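PDB 6WQV: endoglucanase from Ruminococcus champanellensis, which probably hydrolyses internal beta-1,4-glycosidic bonds of cellulose and, as a broad-specificity family 5 glycosidase, of related plant polysaccharides such as xylan. Local coordinates for residues L20-T24 with Y314-C318; C217-V222 with E272-F277; I263-Q267 with N306-I310; G290-N295 with D327-F333. All coordinates share one frame. Residues are numbered along the deposited sequence.

Contact 1: residues L20-T24 with Y314-C318; sequences LDEIT and YNIRC
A single arginine can satisfy loose ends of two chain segments at once, and R317 illustrates how. L20 lies near the C-terminal end of helix 16-22; I23 and T24 are outside it, I23 with extended backbone angles (-71/138). Opposite lies the end of another helix: N315, at positive phi (58/44), is the C-prime residue of a Schellman motif, after which I316 and R317 extend toward a strand. CA atoms pair D21 with N315 (8.2 Å) and T24 with R317 (6.9 Å). R317 points its CA-CB bond at 20-24 and then folds back through chi angles m, m, p, so that NH1 donates to L20 O at 3.1 Å. L20 O also receives a weak bond from I23 N (3.2 Å). R317 NH2 donates to N315 OD1 at 2.9 Å, with a weaker bond from NH1 to N315 OD1 at 3.3 Å, while D21 OD1 lies 3.6 Å from R317 NH1 as a salt bridge. Water 1 weakly links D21 OD1 (2.9 Å) to N315 ND2 (3.3 Å). Water 2 donates a hydrogen bond to T24 O (2.8 Å) and accepts from C318 N (2.9 Å). R317 CD packs against I23, 3.8 Å from I23 CG2 and 3.1 Å from I23 O. The whole joins helix 16-22 to the turn between helix 297-313 and strand 318-322 of the TIM barrel, with L20 and R317 both touching I285 of strand 284-289.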
# COMPACT_ATOMS: atom_id res chain seq x y z
N LEU A 20 1.21 -14.40 4.72
CA LEU A 20 2.16 -13.95 3.71
C LEU A 20 2.67 -15.10 2.85
O LEU A 20 3.00 -14.90 1.68
CB LEU A 20 3.32 -13.20 4.38
CG LEU A 20 2.94 -11.84 4.96
CD1 LEU A 20 4.03 -11.35 5.92
CD2 LEU A 20 2.66 -10.80 3.89
N ASP A 21 2.73 -16.32 3.40
CA ASP A 21 3.17 -17.47 2.62
C ASP A 21 2.12 -17.94 1.63
O ASP A 21 2.44 -18.73 0.73
CB ASP A 21 3.60 -18.62 3.54
CG ASP A 21 4.99 -18.40 4.12
OD1 ASP A 21 5.75 -17.56 3.57
OD2 ASP A 21 5.32 -19.07 5.11
N GLU A 22 0.88 -17.48 1.77
CA GLU A 22 -0.14 -17.75 0.76
C GLU A 22 -0.16 -16.72 -0.35
O GLU A 22 -0.67 -17.02 -1.44
CB GLU A 22 -1.52 -17.81 1.42
CG GLU A 22 -1.57 -18.82 2.54
CD GLU A 22 -2.95 -19.38 2.75
OE1 GLU A 22 -3.92 -18.73 2.31
OE2 GLU A 22 -3.06 -20.47 3.35
N ILE A 23 0.36 -15.52 -0.11
CA ILE A 23 0.49 -14.52 -1.16
C ILE A 23 1.59 -14.95 -2.13
O ILE A 23 2.63 -15.47 -1.72
CB ILE A 23 0.79 -13.15 -0.51
CG1 ILE A 23 -0.44 -12.70 0.29
CG2 ILE A 23 1.20 -12.14 -1.55
CD1 ILE A 23 -0.31 -11.35 0.98
N THR A 24 1.34 -14.76 -3.43
CA THR A 24 2.36 -15.01 -4.45
C THR A 24 3.03 -13.69 -4.81
O THR A 24 4.17 -13.43 -4.40
CB THR A 24 1.74 -15.70 -5.67
OG1 THR A 24 0.62 -14.95 -6.15
CG2 THR A 24 1.30 -17.13 -5.33
N TYR A 314 14.57 -13.74 0.35
CA TYR A 314 14.43 -13.26 1.72
C TYR A 314 13.02 -13.45 2.25
O TYR A 314 12.67 -12.90 3.30
CB TYR A 314 14.86 -11.79 1.84
CG TYR A 314 16.35 -11.58 1.63
CD1 TYR A 314 17.28 -12.17 2.47
CD2 TYR A 314 16.81 -10.81 0.57
CE1 TYR A 314 18.64 -12.01 2.26
CE2 TYR A 314 18.18 -10.64 0.36
CZ TYR A 314 19.08 -11.23 1.21
OH TYR A 314 20.44 -11.07 1.03
N ASN A 315 12.18 -14.19 1.53
CA ASN A 315 10.78 -14.44 1.91
C ASN A 315 9.99 -13.14 2.08
O ASN A 315 9.20 -12.99 3.01
CB ASN A 315 10.68 -15.32 3.16
CG ASN A 315 9.33 -16.03 3.28
OD1 ASN A 315 8.67 -16.30 2.27
ND2 ASN A 315 8.92 -16.32 4.51
N ILE A 316 10.17 -12.20 1.15
CA ILE A 316 9.47 -10.92 1.16
C ILE A 316 8.57 -10.85 -0.06
O ILE A 316 9.05 -10.84 -1.20
CB ILE A 316 10.44 -9.73 1.17
CG1 ILE A 316 11.34 -9.77 2.41
CG2 ILE A 316 9.65 -8.43 1.14
CD1 ILE A 316 12.44 -8.75 2.39
N ARG A 317 7.26 -10.77 0.17
CA ARG A 317 6.30 -10.60 -0.92
C ARG A 317 6.34 -9.18 -1.44
O ARG A 317 6.63 -8.23 -0.69
CB ARG A 317 4.88 -10.87 -0.42
CG ARG A 317 4.62 -12.24 0.16
CD ARG A 317 4.73 -13.33 -0.89
NE ARG A 317 6.11 -13.79 -0.96
CZ ARG A 317 6.65 -14.66 -0.11
NH1 ARG A 317 5.94 -15.17 0.89
NH2 ARG A 317 7.91 -15.01 -0.25
N CYS A 318 6.03 -9.02 -2.73
CA CYS A 318 6.10 -7.74 -3.42
C CYS A 318 4.79 -7.41 -4.12
O CYS A 318 4.13 -8.30 -4.65
CB CYS A 318 7.22 -7.78 -4.47
SG CYS A 318 8.86 -8.10 -3.79
O HOH W 1 5.88 -15.44 5.52
O HOH W 2 6.12 -11.45 -4.37

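Contact 2: residues C217-V222 with E272-F277; sequences CSSTTV and EIYNSF
Where a short helix in a barrel loop meets a longer outer helix, the join may rest on very few side chains; here C217 and V222 do most of the work. C217 is extended (-106/109), S218 occupies the N-cap position, and 219-222 is helical; 272-277 belongs to helix 263-278, with a wider pi-type turn at 274-277. The CA register is C217 to I273 (6.4 Å) and V222 to S276 (6.8 Å).

Packing alone spans the interface. C217, chi1 t, aims its sulfur at the helix surface: SG lies 4.0 Å from I273 CG1, 3.7 Å from S276 OG, 3.9 Å from E272 O and 4.4 Å from F277 CE2. Within the short helix, V222, also chi1 t, brings CG2 to 3.8 Å from S276 OG and 3.9 Å from F277 CZ. The F277 ring, chi1 m, thus meets both residues.

The side-chain hydrogen bonds do not bridge the two segments. S218 and T221 form a capping box, T221 N to S218 OG at 3.3 Å and S218 N to T221 OG1 at 3.1 Å, which starts the short helix. On the longer helix, S276 OG, chi1 m, donates to E272 O at 2.8 Å, turning its hydroxyl back onto its own helix.

Inward, I273 and F277 rest on I240 and V284, so helix 263-278 lies on strands 236-241 and 284-289, and C217, just before helix 219-223, also reaches I240.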
# COMPACT_ATOMS: atom_id res chain seq x y z
N CYS A 217 12.52 2.16 4.65
CA CYS A 217 13.45 1.36 5.43
C CYS A 217 14.81 2.05 5.36
O CYS A 217 15.45 2.07 4.31
CB CYS A 217 13.54 -0.06 4.89
SG CYS A 217 14.63 -1.11 5.88
N SER A 218 15.22 2.63 6.48
CA SER A 218 16.55 3.17 6.68
C SER A 218 16.86 2.99 8.16
O SER A 218 15.95 2.73 8.97
CB SER A 218 16.63 4.65 6.32
OG SER A 218 15.89 5.42 7.26
N SER A 219 18.13 3.14 8.53
CA SER A 219 18.50 3.05 9.94
C SER A 219 17.68 4.01 10.78
O SER A 219 17.21 3.65 11.87
CB SER A 219 19.99 3.36 10.09
OG SER A 219 20.76 2.46 9.32
N THR A 220 17.48 5.22 10.28
CA THR A 220 16.77 6.24 11.04
C THR A 220 15.32 5.84 11.31
O THR A 220 14.84 5.95 12.44
CB THR A 220 16.84 7.57 10.28
OG1 THR A 220 18.21 7.96 10.14
CG2 THR A 220 16.06 8.64 11.01
N THR A 221 14.62 5.37 10.28
CA THR A 221 13.21 5.06 10.45
C THR A 221 13.00 3.73 11.16
O THR A 221 11.99 3.56 11.85
CB THR A 221 12.49 5.03 9.10
OG1 THR A 221 13.04 3.98 8.30
CG2 THR A 221 12.63 6.35 8.38
N VAL A 222 13.92 2.78 11.00
CA VAL A 222 13.78 1.48 11.66
C VAL A 222 14.09 1.60 13.15
O VAL A 222 13.36 1.06 13.99
CB VAL A 222 14.69 0.44 10.97
CG1 VAL A 222 14.75 -0.84 11.79
CG2 VAL A 222 14.18 0.14 9.57
N GLU A 272 18.50 -5.36 3.57
CA GLU A 272 18.29 -4.46 4.70
C GLU A 272 16.86 -4.55 5.21
O GLU A 272 16.62 -4.47 6.43
CB GLU A 272 18.61 -3.02 4.29
CG GLU A 272 20.08 -2.72 4.17
CD GLU A 272 20.81 -2.85 5.48
OE1 GLU A 272 20.59 -2.01 6.37
OE2 GLU A 272 21.60 -3.81 5.63
N ILE A 273 15.89 -4.69 4.31
CA ILE A 273 14.51 -4.90 4.74
C ILE A 273 14.39 -6.20 5.52
O ILE A 273 13.75 -6.25 6.58
CB ILE A 273 13.56 -4.87 3.53
CG1 ILE A 273 13.66 -3.51 2.82
CG2 ILE A 273 12.13 -5.17 3.96
CD1 ILE A 273 12.96 -3.43 1.47
N TYR A 274 14.99 -7.27 5.00
CA TYR A 274 14.98 -8.54 5.71
C TYR A 274 15.62 -8.42 7.09
O TYR A 274 15.05 -8.86 8.10
CB TYR A 274 15.72 -9.58 4.87
CG TYR A 274 15.90 -10.90 5.56
CD1 TYR A 274 14.82 -11.73 5.82
CD2 TYR A 274 17.16 -11.34 5.95
CE1 TYR A 274 14.98 -12.94 6.45
CE2 TYR A 274 17.34 -12.55 6.57
CZ TYR A 274 16.24 -13.35 6.82
OH TYR A 274 16.42 -14.56 7.45
N ASN A 275 16.80 -7.81 7.15
CA ASN A 275 17.53 -7.74 8.41
C ASN A 275 16.80 -6.87 9.42
O ASN A 275 16.87 -7.14 10.62
CB ASN A 275 18.93 -7.18 8.19
CG ASN A 275 19.87 -8.18 7.56
OD1 ASN A 275 19.63 -9.38 7.60
ND2 ASN A 275 20.95 -7.68 6.98
N SER A 276 16.11 -5.82 8.96
CA SER A 276 15.44 -4.89 9.87
C SER A 276 14.18 -5.50 10.48
O SER A 276 13.84 -5.18 11.63
CB SER A 276 15.07 -3.61 9.10
OG SER A 276 16.23 -2.91 8.68
N PHE A 277 13.50 -6.38 9.74
CA PHE A 277 12.18 -6.87 10.14
C PHE A 277 12.10 -8.39 10.14
O PHE A 277 12.05 -9.01 11.21
CB PHE A 277 11.11 -6.23 9.26
CG PHE A 277 11.04 -4.73 9.40
CD1 PHE A 277 10.59 -4.16 10.57
CD2 PHE A 277 11.48 -3.91 8.38
CE1 PHE A 277 10.54 -2.79 10.72
CE2 PHE A 277 11.43 -2.53 8.52
CZ PHE A 277 10.96 -1.97 9.69

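Contact 3: residues I263-Q267 with N306-I310; sequences ISQLQ and NYLRI
Two neighbouring outer helices of the TIM barrel, 263-278 and 297-313, pack side by side here, the first turn of one against the later part of the other. Their local axes run in broadly the same direction, crossing at -38° with a closest approach of 10.3 Å, as successive helices of a beta-alpha barrel do. CA atoms pair I263 with N306 (7.0 Å), L266 with Y307 (7.2 Å) and Q267 with I310 (6.5 Å). I310, chi1 m and chi2 t, sends CD1 between I263 CG2 (4.1 Å), L266 CG (4.3 Å) and Q267 CB (4.2 Å). L266, in the tp rotamer, sets CD1 3.8 Å from Y307 CD2, and I263 CD1 reaches N306 ND2 at 3.5 Å. Polar ends are paired without bridging the helices: R309 NH2 donates to N306 OD1 (2.9 Å) within its own helix, N306 ND2 bonds L302 O, Q267 NE2 bonds Y314 and Y307 OH bonds S242. The helices are therefore joined by apolar packing, their polar groups satisfied within one helix or by residues outside the pair.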
# COMPACT_ATOMS: atom_id res chain seq x y z
N ILE A 263 22.91 -5.30 -9.66
CA ILE A 263 22.24 -6.33 -8.88
C ILE A 263 22.72 -6.29 -7.43
O ILE A 263 21.92 -6.48 -6.50
CB ILE A 263 22.44 -7.71 -9.54
CG1 ILE A 263 21.76 -7.74 -10.91
CG2 ILE A 263 21.87 -8.79 -8.64
CD1 ILE A 263 22.05 -8.98 -11.74
N SER A 264 24.01 -6.01 -7.22
CA SER A 264 24.56 -6.06 -5.87
C SER A 264 23.95 -4.99 -4.97
O SER A 264 23.74 -5.22 -3.78
CB SER A 264 26.08 -5.92 -5.92
OG SER A 264 26.48 -4.71 -6.54
N GLN A 265 23.68 -3.80 -5.52
CA GLN A 265 23.07 -2.75 -4.71
C GLN A 265 21.63 -3.11 -4.38
O GLN A 265 21.14 -2.81 -3.28
CB GLN A 265 23.16 -1.40 -5.41
CG GLN A 265 22.65 -0.24 -4.56
CD GLN A 265 23.19 -0.24 -3.14
OE1 GLN A 265 24.40 -0.38 -2.92
NE2 GLN A 265 22.30 -0.10 -2.17
N LEU A 266 20.94 -3.77 -5.31
CA LEU A 266 19.59 -4.25 -5.06
C LEU A 266 19.57 -5.34 -4.00
O LEU A 266 18.70 -5.36 -3.13
CB LEU A 266 19.02 -4.76 -6.37
CG LEU A 266 17.54 -5.13 -6.40
CD1 LEU A 266 16.70 -3.98 -5.88
CD2 LEU A 266 17.16 -5.50 -7.82
N GLN A 267 20.54 -6.25 -4.05
CA GLN A 267 20.65 -7.26 -3.00
C GLN A 267 20.83 -6.61 -1.64
O GLN A 267 20.20 -7.02 -0.66
CB GLN A 267 21.80 -8.21 -3.31
CG GLN A 267 22.02 -9.30 -2.27
CD GLN A 267 22.88 -8.86 -1.11
OE1 GLN A 267 23.78 -8.03 -1.27
NE2 GLN A 267 22.63 -9.42 0.07
N ASN A 306 15.47 -9.82 -11.23
CA ASN A 306 16.33 -9.89 -10.06
C ASN A 306 15.61 -9.37 -8.81
O ASN A 306 15.81 -9.91 -7.72
CB ASN A 306 17.62 -9.13 -10.32
CG ASN A 306 18.59 -9.94 -11.14
OD1 ASN A 306 19.25 -10.84 -10.61
ND2 ASN A 306 18.66 -9.66 -12.44
N TYR A 307 14.79 -8.33 -8.95
CA TYR A 307 14.04 -7.83 -7.80
C TYR A 307 13.20 -8.94 -7.17
O TYR A 307 13.31 -9.22 -5.96
CB TYR A 307 13.17 -6.64 -8.22
CG TYR A 307 12.66 -5.78 -7.07
CD1 TYR A 307 11.77 -6.29 -6.15
CD2 TYR A 307 13.07 -4.46 -6.92
CE1 TYR A 307 11.30 -5.53 -5.10
CE2 TYR A 307 12.61 -3.69 -5.87
CZ TYR A 307 11.73 -4.23 -4.97
OH TYR A 307 11.25 -3.48 -3.93
N LEU A 308 12.39 -9.63 -7.98
CA LEU A 308 11.53 -10.67 -7.44
C LEU A 308 12.32 -11.87 -6.95
O LEU A 308 11.97 -12.48 -5.93
CB LEU A 308 10.49 -11.09 -8.48
CG LEU A 308 9.23 -10.25 -8.59
CD1 LEU A 308 8.39 -10.33 -7.31
CD2 LEU A 308 9.53 -8.80 -8.90
N ARG A 309 13.40 -12.24 -7.66
CA ARG A 309 14.23 -13.36 -7.22
C ARG A 309 14.84 -13.08 -5.86
O ARG A 309 14.79 -13.92 -4.95
CB ARG A 309 15.33 -13.66 -8.25
CG ARG A 309 16.26 -14.82 -7.89
CD ARG A 309 17.46 -15.00 -8.84
NE ARG A 309 18.26 -13.79 -8.93
CZ ARG A 309 19.15 -13.41 -8.02
NH1 ARG A 309 19.36 -14.16 -6.96
NH2 ARG A 309 19.82 -12.28 -8.18
N ILE A 310 15.42 -11.89 -5.70
CA ILE A 310 16.06 -11.56 -4.43
C ILE A 310 15.01 -11.42 -3.32
O ILE A 310 15.20 -11.94 -2.21
CB ILE A 310 16.91 -10.28 -4.58
CG1 ILE A 310 18.06 -10.52 -5.56
CG2 ILE A 310 17.47 -9.87 -3.23
CD1 ILE A 310 18.75 -9.24 -6.02

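Contact 4: residues G290-N295 with D327-F333; sequences GALNKN and DTSGENF. With BGC (beta-D-glucopyranose), chain E; GLC (alpha-D-glucopyranose), chain B; EDO (1,2-ethanediol), chain I.
A phenylalanine ring set tightly against a glycine, while one of its edges faces bound sugar, is the most striking feature of this pairing of two irregular loops at the C-terminal rim of a TIM barrel, where family 5 enzymes hold their substrate. An ideal CB on G290 (171/170) would lie 3.1 Å from F333 CD1. The loops draw closest at L292 and F333 (CA-CA 5.2 Å) and share one backbone hydrogen bond, N293 N to N332 O, 2.9 Å. L292 (rotamer mt) puts CD2 over the F333 face, 3.9 Å from the centroid, a CH-pi contact; A291 N meets the ring edge, 3.6 Å from CE1. Water 3 donates to N293 O (2.9 Å) and accepts from N332 N (3.2 Å); water 4 donates to N293 O (2.7 Å) and has a weak bond from N332 ND2 (3.3 Å); water 5 joins N295 OD1 (3.1 Å) to D327 OD1 (2.8 Å).

N293 OD1 accepts from N295 N (2.9 Å) in an Asx turn; T328 OG1 accepts from G330 N (3.1 Å) in an ST turn and donates to N332 OD1 (2.7 Å), while N332 ND2 returns to T328 O (2.9 Å). E331 and F333 line the glycan pocket, where H119, N163, H241 and Q288 also hydrogen-bond the GLC. E331 OE1 accepts from both BGC O2 and GLC O6, each at 2.8 Å.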
# COMPACT_ATOMS: atom_id res chain seq x y z
N GLY A 290 8.17 -0.68 -8.11
CA GLY A 290 7.97 -0.52 -9.54
C GLY A 290 9.17 0.18 -10.12
O GLY A 290 10.05 0.65 -9.40
N ALA A 291 9.22 0.21 -11.45
CA ALA A 291 10.25 0.95 -12.17
C ALA A 291 9.56 1.69 -13.32
O ALA A 291 8.83 1.07 -14.10
CB ALA A 291 11.35 0.04 -12.72
N LEU A 292 9.79 2.99 -13.39
CA LEU A 292 9.15 3.82 -14.41
C LEU A 292 9.46 3.32 -15.81
O LEU A 292 10.58 2.87 -16.10
CB LEU A 292 9.74 5.23 -14.33
CG LEU A 292 9.47 6.05 -13.08
CD1 LEU A 292 10.52 7.15 -12.96
CD2 LEU A 292 8.10 6.67 -13.14
N ASN A 293 8.49 3.47 -16.71
CA ASN A 293 8.77 3.24 -18.12
C ASN A 293 9.66 4.35 -18.64
O ASN A 293 9.25 5.52 -18.69
CB ASN A 293 7.50 3.21 -18.96
CG ASN A 293 7.82 3.16 -20.45
OD1 ASN A 293 8.78 2.52 -20.86
ND2 ASN A 293 7.03 3.87 -21.25
N LYS A 294 10.88 4.00 -19.06
CA LYS A 294 11.81 4.92 -19.69
C LYS A 294 12.21 4.40 -21.06
O LYS A 294 13.32 4.67 -21.55
CB LYS A 294 13.03 5.15 -18.80
CG LYS A 294 12.71 5.91 -17.51
CD LYS A 294 13.90 5.94 -16.57
CE LYS A 294 13.60 6.78 -15.33
NZ LYS A 294 14.65 6.61 -14.29
N ASN A 295 11.31 3.63 -21.69
CA ASN A 295 11.54 3.06 -23.01
C ASN A 295 12.81 2.22 -23.00
O ASN A 295 13.65 2.27 -23.91
CB ASN A 295 11.51 4.15 -24.07
CG ASN A 295 10.20 4.93 -24.03
OD1 ASN A 295 10.19 6.15 -23.93
ND2 ASN A 295 9.08 4.20 -24.06
N ASP A 327 2.86 6.49 -21.34
CA ASP A 327 3.70 7.43 -22.08
C ASP A 327 3.32 8.87 -21.75
O ASP A 327 3.44 9.75 -22.60
CB ASP A 327 3.62 7.14 -23.58
CG ASP A 327 4.07 5.72 -23.92
OD1 ASP A 327 5.26 5.39 -23.69
OD2 ASP A 327 3.23 4.93 -24.39
N THR A 328 2.90 9.11 -20.51
CA THR A 328 2.55 10.45 -20.06
C THR A 328 3.81 11.22 -19.66
O THR A 328 4.92 10.69 -19.62
CB THR A 328 1.61 10.37 -18.85
OG1 THR A 328 2.36 10.01 -17.68
CG2 THR A 328 0.51 9.33 -19.08
N SER A 329 3.62 12.51 -19.36
CA SER A 329 4.69 13.36 -18.87
C SER A 329 4.93 13.19 -17.37
O SER A 329 5.84 13.84 -16.83
CB SER A 329 4.36 14.83 -19.16
OG SER A 329 3.15 15.19 -18.52
N GLY A 330 4.16 12.35 -16.71
CA GLY A 330 4.30 12.06 -15.30
C GLY A 330 4.99 10.73 -15.05
O GLY A 330 5.84 10.29 -15.84
N GLU A 331 4.64 10.10 -13.94
CA GLU A 331 5.22 8.81 -13.57
C GLU A 331 4.48 7.71 -14.31
O GLU A 331 3.27 7.54 -14.13
CB GLU A 331 5.11 8.60 -12.06
CG GLU A 331 5.93 9.60 -11.27
CD GLU A 331 5.80 9.46 -9.75
OE1 GLU A 331 5.13 8.52 -9.26
OE2 GLU A 331 6.41 10.30 -9.05
N ASN A 332 5.19 6.96 -15.13
CA ASN A 332 4.56 5.92 -15.95
C ASN A 332 4.85 4.55 -15.35
O ASN A 332 5.79 3.86 -15.75
CB ASN A 332 5.04 6.03 -17.38
CG ASN A 332 4.59 7.30 -18.04
OD1 ASN A 332 3.40 7.60 -18.07
ND2 ASN A 332 5.55 8.07 -18.55
N PHE A 333 4.00 4.14 -14.41
CA PHE A 333 4.11 2.85 -13.75
C PHE A 333 3.09 1.83 -14.26
O PHE A 333 2.91 0.78 -13.63
CB PHE A 333 3.98 3.02 -12.23
CG PHE A 333 5.21 3.59 -11.56
CD1 PHE A 333 6.38 2.83 -11.47
CD2 PHE A 333 5.18 4.83 -10.96
CE1 PHE A 333 7.50 3.34 -10.83
CE2 PHE A 333 6.30 5.34 -10.31
CZ PHE A 333 7.46 4.59 -10.26
C2 BGC E . 1.79 8.07 -8.66
C3 BGC E . 1.71 9.41 -9.33
C4 BGC E . 0.85 10.38 -8.57
C5 BGC E . 1.29 10.51 -7.13
C6 BGC E . 0.41 11.33 -6.25
C1 BGC E . 2.24 8.19 -7.21
O2 BGC E . 2.70 7.20 -9.38
O3 BGC E . 1.18 9.22 -10.69
O4 BGC E . 0.99 11.73 -9.14
O5 BGC E . 1.34 9.15 -6.51
O6 BGC E . 1.04 11.53 -4.98
C1 GLC B . 4.28 6.18 -2.92
C2 GLC B . 2.79 6.42 -2.99
C3 GLC B . 2.10 6.33 -4.29
C4 GLC B . 2.90 7.04 -5.36
C5 GLC B . 4.23 6.32 -5.45
C6 GLC B . 5.10 6.74 -6.62
O1 GLC B . 4.70 4.90 -2.66
O2 GLC B . 2.17 5.56 -1.98
O3 GLC B . 0.79 6.99 -4.13
O4 GLC B . 2.18 6.99 -6.59
O5 GLC B . 5.00 6.58 -4.21
O6 GLC B . 5.47 8.04 -6.54
C1 EDO I . -1.42 6.82 -21.57
O1 EDO I . -0.79 6.37 -20.37
C2 EDO I . -0.44 6.69 -22.73
O2 EDO I . 0.69 7.51 -22.44
O HOH W 3 8.05 7.25 -16.64
O HOH W 4 8.14 7.29 -20.39
O HOH W 5 7.36 7.04 -22.93

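In the fold
All four contacts belong to one (beta/alpha)8 barrel and gather round its later strands. Contacts 2 and 3 share helix 263-278, their centres 16 Å apart; contact 3 also uses helix 297-313, whose end leads into contact 1. Contact 1 touches both: I316 packs on I273 of contact 2, and the Y314 hydroxyl probably bonds Q267 of contact 3. Segment 20-24 comes first and 314-318 lies 290 residues later, so contacts 2 and 3 fall within that span; contact 1 sets the chain just before the first barrel strand, 26-29, beside that entering the last, 318-322. Contact 4, centred 26 Å from contact 1, joins rim loops beyond strands 284-289 and 318-322, where the sugar binds.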